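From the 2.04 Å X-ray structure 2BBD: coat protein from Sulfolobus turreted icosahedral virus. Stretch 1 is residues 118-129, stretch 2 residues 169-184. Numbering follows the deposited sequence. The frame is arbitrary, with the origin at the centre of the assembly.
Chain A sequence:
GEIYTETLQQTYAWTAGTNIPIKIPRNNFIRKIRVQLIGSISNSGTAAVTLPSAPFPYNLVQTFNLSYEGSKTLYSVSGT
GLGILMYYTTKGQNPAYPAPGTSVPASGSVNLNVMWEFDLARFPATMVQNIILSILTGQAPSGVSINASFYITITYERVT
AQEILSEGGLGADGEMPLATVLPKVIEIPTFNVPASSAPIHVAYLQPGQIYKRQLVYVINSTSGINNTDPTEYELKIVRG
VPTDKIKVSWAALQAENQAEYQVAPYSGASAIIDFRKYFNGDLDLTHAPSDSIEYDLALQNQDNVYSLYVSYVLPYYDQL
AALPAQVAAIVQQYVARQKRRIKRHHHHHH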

# COMPACT_ATOMS: atom_id res chain seq x y z
N PHE A 118 1.66 -3.43 7.45
CA PHE A 118 1.97 -4.34 6.36
C PHE A 118 1.36 -5.69 6.72
O PHE A 118 1.70 -6.31 7.73
N ASP A 119 0.42 -6.13 5.90
CA ASP A 119 -0.22 -7.41 6.12
C ASP A 119 0.63 -8.44 5.40
O ASP A 119 0.80 -8.39 4.19
N LEU A 120 1.21 -9.37 6.16
CA LEU A 120 2.05 -10.41 5.57
C LEU A 120 1.34 -11.76 5.56
O LEU A 120 2.00 -12.79 5.48
N ALA A 121 0.01 -11.75 5.63
CA ALA A 121 -0.75 -13.00 5.65
C ALA A 121 -0.19 -13.79 6.83
O ALA A 121 -0.35 -13.39 7.99
N ARG A 122 0.45 -14.92 6.56
CA ARG A 122 1.08 -15.68 7.64
C ARG A 122 2.42 -16.15 7.11
O ARG A 122 2.61 -17.31 6.75
N PHE A 123 3.35 -15.20 7.04
CA PHE A 123 4.69 -15.40 6.53
C PHE A 123 5.55 -16.32 7.40
O PHE A 123 5.68 -16.11 8.60
N PRO A 124 6.14 -17.37 6.79
CA PRO A 124 6.98 -18.33 7.51
C PRO A 124 8.38 -17.74 7.75
O PRO A 124 9.39 -18.21 7.21
N ALA A 125 8.42 -16.70 8.57
CA ALA A 125 9.65 -15.97 8.86
C ALA A 125 10.79 -16.82 9.41
O ALA A 125 11.95 -16.56 9.12
N THR A 126 10.46 -17.84 10.20
CA THR A 126 11.48 -18.71 10.77
C THR A 126 12.14 -19.61 9.72
O THR A 126 13.10 -20.31 10.01
N MSE A 127 11.63 -19.58 8.49
CA MSE A 127 12.17 -20.42 7.43
C MSE A 127 12.93 -19.65 6.36
O MSE A 127 13.47 -20.25 5.42
N VAL A 128 12.99 -18.33 6.50
CA VAL A 128 13.69 -17.50 5.52
C VAL A 128 14.81 -16.71 6.19
O VAL A 128 14.93 -16.70 7.41
N GLN A 129 15.62 -16.05 5.37
CA GLN A 129 16.74 -15.25 5.85
C GLN A 129 16.60 -13.77 5.53
O GLN A 129 15.99 -13.39 4.54
N GLY A 169 1.91 -29.87 5.26
CA GLY A 169 3.36 -29.85 5.29
C GLY A 169 4.01 -28.76 4.45
O GLY A 169 3.48 -27.65 4.31
N LEU A 170 5.16 -29.10 3.88
CA LEU A 170 5.94 -28.19 3.06
C LEU A 170 5.69 -28.42 1.58
O LEU A 170 5.11 -29.43 1.18
N GLY A 171 6.12 -27.47 0.76
CA GLY A 171 5.95 -27.59 -0.67
C GLY A 171 7.09 -28.38 -1.28
O GLY A 171 8.09 -28.67 -0.62
N ALA A 172 6.95 -28.72 -2.56
CA ALA A 172 7.93 -29.50 -3.30
C ALA A 172 9.39 -29.21 -3.02
O ALA A 172 10.20 -30.13 -2.93
N ASP A 173 9.75 -27.93 -2.89
CA ASP A 173 11.15 -27.58 -2.65
C ASP A 173 11.53 -27.51 -1.18
O ASP A 173 12.65 -27.13 -0.85
N GLY A 174 10.60 -27.88 -0.31
CA GLY A 174 10.87 -27.86 1.12
C GLY A 174 11.25 -26.52 1.74
O GLY A 174 11.65 -26.47 2.90
N GLU A 175 11.11 -25.43 0.99
CA GLU A 175 11.46 -24.11 1.50
C GLU A 175 10.43 -23.49 2.44
O GLU A 175 10.79 -22.95 3.49
N MSE A 176 9.15 -23.57 2.09
CA MSE A 176 8.10 -23.00 2.93
C MSE A 176 6.89 -23.92 3.04
O MSE A 176 6.77 -24.89 2.30
N PRO A 177 5.97 -23.60 3.96
CA PRO A 177 4.78 -24.45 4.10
C PRO A 177 4.02 -24.45 2.77
O PRO A 177 4.04 -23.46 2.03
N LEU A 178 3.36 -25.57 2.48
CA LEU A 178 2.59 -25.72 1.25
C LEU A 178 1.48 -24.68 1.15
O LEU A 178 1.27 -24.09 0.10
N ALA A 179 0.77 -24.46 2.26
CA ALA A 179 -0.34 -23.51 2.31
C ALA A 179 0.09 -22.06 2.48
O ALA A 179 -0.62 -21.26 3.10
N THR A 180 1.24 -21.70 1.91
CA THR A 180 1.74 -20.35 2.04
C THR A 180 1.18 -19.35 1.02
O THR A 180 1.18 -19.59 -0.19
N VAL A 181 0.70 -18.22 1.54
CA VAL A 181 0.20 -17.13 0.72
C VAL A 181 1.16 -15.96 0.94
O VAL A 181 1.27 -15.45 2.05
N LEU A 182 1.85 -15.56 -0.12
CA LEU A 182 2.80 -14.46 -0.05
C LEU A 182 2.24 -13.15 -0.61
O LEU A 182 1.90 -13.06 -1.79
N PRO A 183 2.15 -12.11 0.23
CA PRO A 183 1.63 -10.84 -0.28
C PRO A 183 2.61 -10.25 -1.28
O PRO A 183 3.82 -10.44 -1.16
N LYS A 184 2.07 -9.58 -2.30
CA LYS A 184 2.88 -8.93 -3.34
C LYS A 184 2.21 -7.58 -3.60
O LYS A 184 1.51 -7.39 -4.60

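No direct hydrogen bond joins these two stretches. They are held by apolar side chains and three waters, with 562 Å² buried in all, and the first rule to read from the contact is that apolar side chains make the direct contact, while some polar groups are bonded within their own stretch and others are linked through water.

Met-127, a selenomethionine, covers the most surface. Its CA-to-CB bond points toward the second stretch, and with chi angles m, t and p the side chain brings its methyl close to the backbone of Glu-175. Met-127 CE ends 3.0 Å from Glu-175 O, a tight approach, and lies 4.0 Å from Gly-174 O and 4.1 Å from Leu-170 CG. Farther back along the same side chain, Met-127 SE rests 3.7 Å from Pro-177 CD. The loop that receives it is shaped from within: a type I turn runs from Gly-171 to Gly-174, Gly-174 N donates to Gly-171 O at 2.6 Å, and Glu-175 N donates to Asp-173 OD2 at 3.1 Å. Gly-174 has positive phi, which by itself favours glycine. Met-127 ends a short 3-10 segment, and its N donates to Pro-124 O at 2.9 Å.

Pro-183 comes next. Its CA-to-CB bond points toward stretch 1, and its ring, C-gamma endo, lies against backbone more than side chain, with Pro-183 CG 3.7 Å from Leu-120 CA and 3.6 Å from Asp-119 O. Ala-121 adds to this end of the contact: its CB points toward stretch 2, 3.4 Å from Val-181 O and 4.4 Å from both Val-181 CB and Pro-183 CD. The chain turns its corner at Ala-121 and Arg-122, with positive phi at Ala-121, and Ala-121 N donates to Asp-119 OD2 at 2.8 Å, so the Asp-119 carboxylate serves the bend.

Between these ends sit Pro-124 and Met-176. The CA-to-CB bond of Pro-124 points toward stretch 2 and the residue meets another proline, Pro-124 CB lying 3.6 Å from Pro-177 CD, while Pro-124 CG is 4.0 Å from Met-176 SE. Met-176, also selenomethionine, leaves its backbone sideways, yet with chi1 m and chi2 t its end reaches in: Met-176 CE is 3.5 Å from Val-128 CG1 and 4.0 Å from Phe-123 CE1. Leu-182 (m, t) starts away from stretch 1, but Leu-182 CD2 returns to the edge of the Phe-123 ring, 3.7 Å from Phe-123 CE1. Phe-123 itself holds chi1 t.

Waters supply the polar link. Water 1 donates to Leu-120 O at 2.9 Å and to Val-181 O at 2.7 Å, bridging two carbonyls that could not bond each other. Water 2 donates to Arg-122 O at 3.1 Å and to Thr-180 OG1 at 2.7 Å, while that hydroxyl gives its own proton to Pro-177 O at 2.7 Å. Water 3 accepts from Val-181 N at 2.8 Å and donates weakly to Arg-122 O at 3.1 Å. The design lesson is economical: prolines and flexible methionines fill the space, and water links the stretches through backbone atoms and the Thr-180 hydroxyl.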

# COMPACT_ATOMS: atom_id res chain seq x y z
CB PHE A 118 3.49 -4.49 6.19
CG PHE A 118 4.21 -3.20 5.95
CD1 PHE A 118 4.43 -2.29 6.99
CD2 PHE A 118 4.63 -2.85 4.67
CE1 PHE A 118 5.04 -1.06 6.76
CE2 PHE A 118 5.25 -1.63 4.42
CZ PHE A 118 5.45 -0.73 5.47
CB ASP A 119 -1.64 -7.36 5.56
CG ASP A 119 -2.41 -8.65 5.80
OD1 ASP A 119 -3.63 -8.65 5.52
OD2 ASP A 119 -1.81 -9.66 6.24
CB LEU A 120 3.36 -10.57 6.35
CG LEU A 120 4.45 -9.51 6.19
CD1 LEU A 120 4.01 -8.21 6.83
CD2 LEU A 120 5.73 -10.01 6.83
CB ALA A 121 -0.55 -13.75 4.33
CB ARG A 122 0.22 -16.87 8.07
CG ARG A 122 0.50 -17.28 9.51
CD ARG A 122 -0.32 -18.47 9.96
NE ARG A 122 0.01 -19.67 9.20
CZ ARG A 122 -0.46 -20.88 9.49
NH1 ARG A 122 -1.28 -21.04 10.52
NH2 ARG A 122 -0.10 -21.92 8.74
CB PHE A 123 5.37 -14.03 6.40
CG PHE A 123 6.61 -14.04 5.58
CD1 PHE A 123 6.54 -14.19 4.20
CD2 PHE A 123 7.86 -13.89 6.18
CE1 PHE A 123 7.71 -14.19 3.43
CE2 PHE A 123 9.03 -13.89 5.42
CZ PHE A 123 8.95 -14.04 4.04
CB PRO A 124 7.00 -19.53 6.56
CG PRO A 124 7.02 -18.86 5.21
CD PRO A 124 6.03 -17.72 5.36
CB ALA A 125 9.35 -14.83 9.82
CB THR A 126 10.90 -19.59 11.89
OG1 THR A 126 9.83 -20.38 11.36
CG2 THR A 126 10.37 -18.72 13.02
CB MSE A 127 11.04 -21.24 6.81
CG MSE A 127 10.43 -22.23 7.79
SE MSE A 127 9.03 -23.35 7.06
CE MSE A 127 10.13 -24.53 5.99
CB VAL A 128 12.73 -16.50 4.83
CG1 VAL A 128 11.53 -17.24 4.23
CG2 VAL A 128 12.27 -15.45 5.83
CB GLN A 129 18.05 -15.74 5.21
CG GLN A 129 18.41 -17.19 5.52
CD GLN A 129 19.19 -17.33 6.81
OE1 GLN A 129 18.82 -16.75 7.84
NE2 GLN A 129 20.27 -18.10 6.77
CB LEU A 170 7.42 -28.40 3.35
CG LEU A 170 8.04 -27.74 4.59
CD1 LEU A 170 7.03 -27.60 5.70
CD2 LEU A 170 9.23 -28.57 5.03
CB ALA A 172 7.66 -29.37 -4.80
CB ASP A 173 11.49 -26.26 -3.34
CG ASP A 173 10.70 -25.08 -2.81
OD1 ASP A 173 10.92 -23.96 -3.31
OD2 ASP A 173 9.87 -25.26 -1.89
CB GLU A 175 11.72 -23.15 0.33
CG GLU A 175 12.88 -23.59 -0.55
CD GLU A 175 13.27 -22.55 -1.58
OE1 GLU A 175 14.16 -22.85 -2.42
OE2 GLU A 175 12.72 -21.43 -1.57
CB MSE A 176 7.60 -21.67 2.35
CG MSE A 176 8.65 -20.65 2.00
SE MSE A 176 7.74 -19.05 1.30
CE MSE A 176 9.00 -17.69 1.90
CB PRO A 177 3.99 -23.76 5.22
CG PRO A 177 5.07 -23.18 6.07
CD PRO A 177 6.04 -22.61 5.05
CB LEU A 178 1.97 -27.12 1.18
CG LEU A 178 1.16 -27.48 -0.07
CD1 LEU A 178 2.10 -27.64 -1.26
CD2 LEU A 178 0.39 -28.78 0.18
CB ALA A 179 -1.29 -23.90 3.45
CB THR A 180 3.28 -20.32 1.94
OG1 THR A 180 3.85 -20.95 3.09
CG2 THR A 180 3.79 -18.87 1.85
CB VAL A 181 -1.23 -16.69 1.13
CG1 VAL A 181 -1.69 -15.53 0.26
CG2 VAL A 181 -2.20 -17.85 1.00
CB LEU A 182 4.07 -14.80 -0.84
CG LEU A 182 4.92 -15.98 -0.38
CD1 LEU A 182 6.11 -16.14 -1.31
CD2 LEU A 182 5.37 -15.76 1.05
CB PRO A 183 1.50 -9.99 0.99
CG PRO A 183 2.59 -10.53 1.87
CD PRO A 183 2.45 -12.02 1.67
CB LYS A 184 2.90 -9.77 -4.61
CG LYS A 184 3.87 -9.25 -5.67
CD LYS A 184 3.74 -10.05 -6.95
CE LYS A 184 4.77 -9.62 -7.99
NZ LYS A 184 6.16 -9.93 -7.57
O HOH W 1 3.15 -14.89 3.88
O HOH W 2 3.35 -20.07 5.58
O HOH W 3 0.75 -17.55 4.27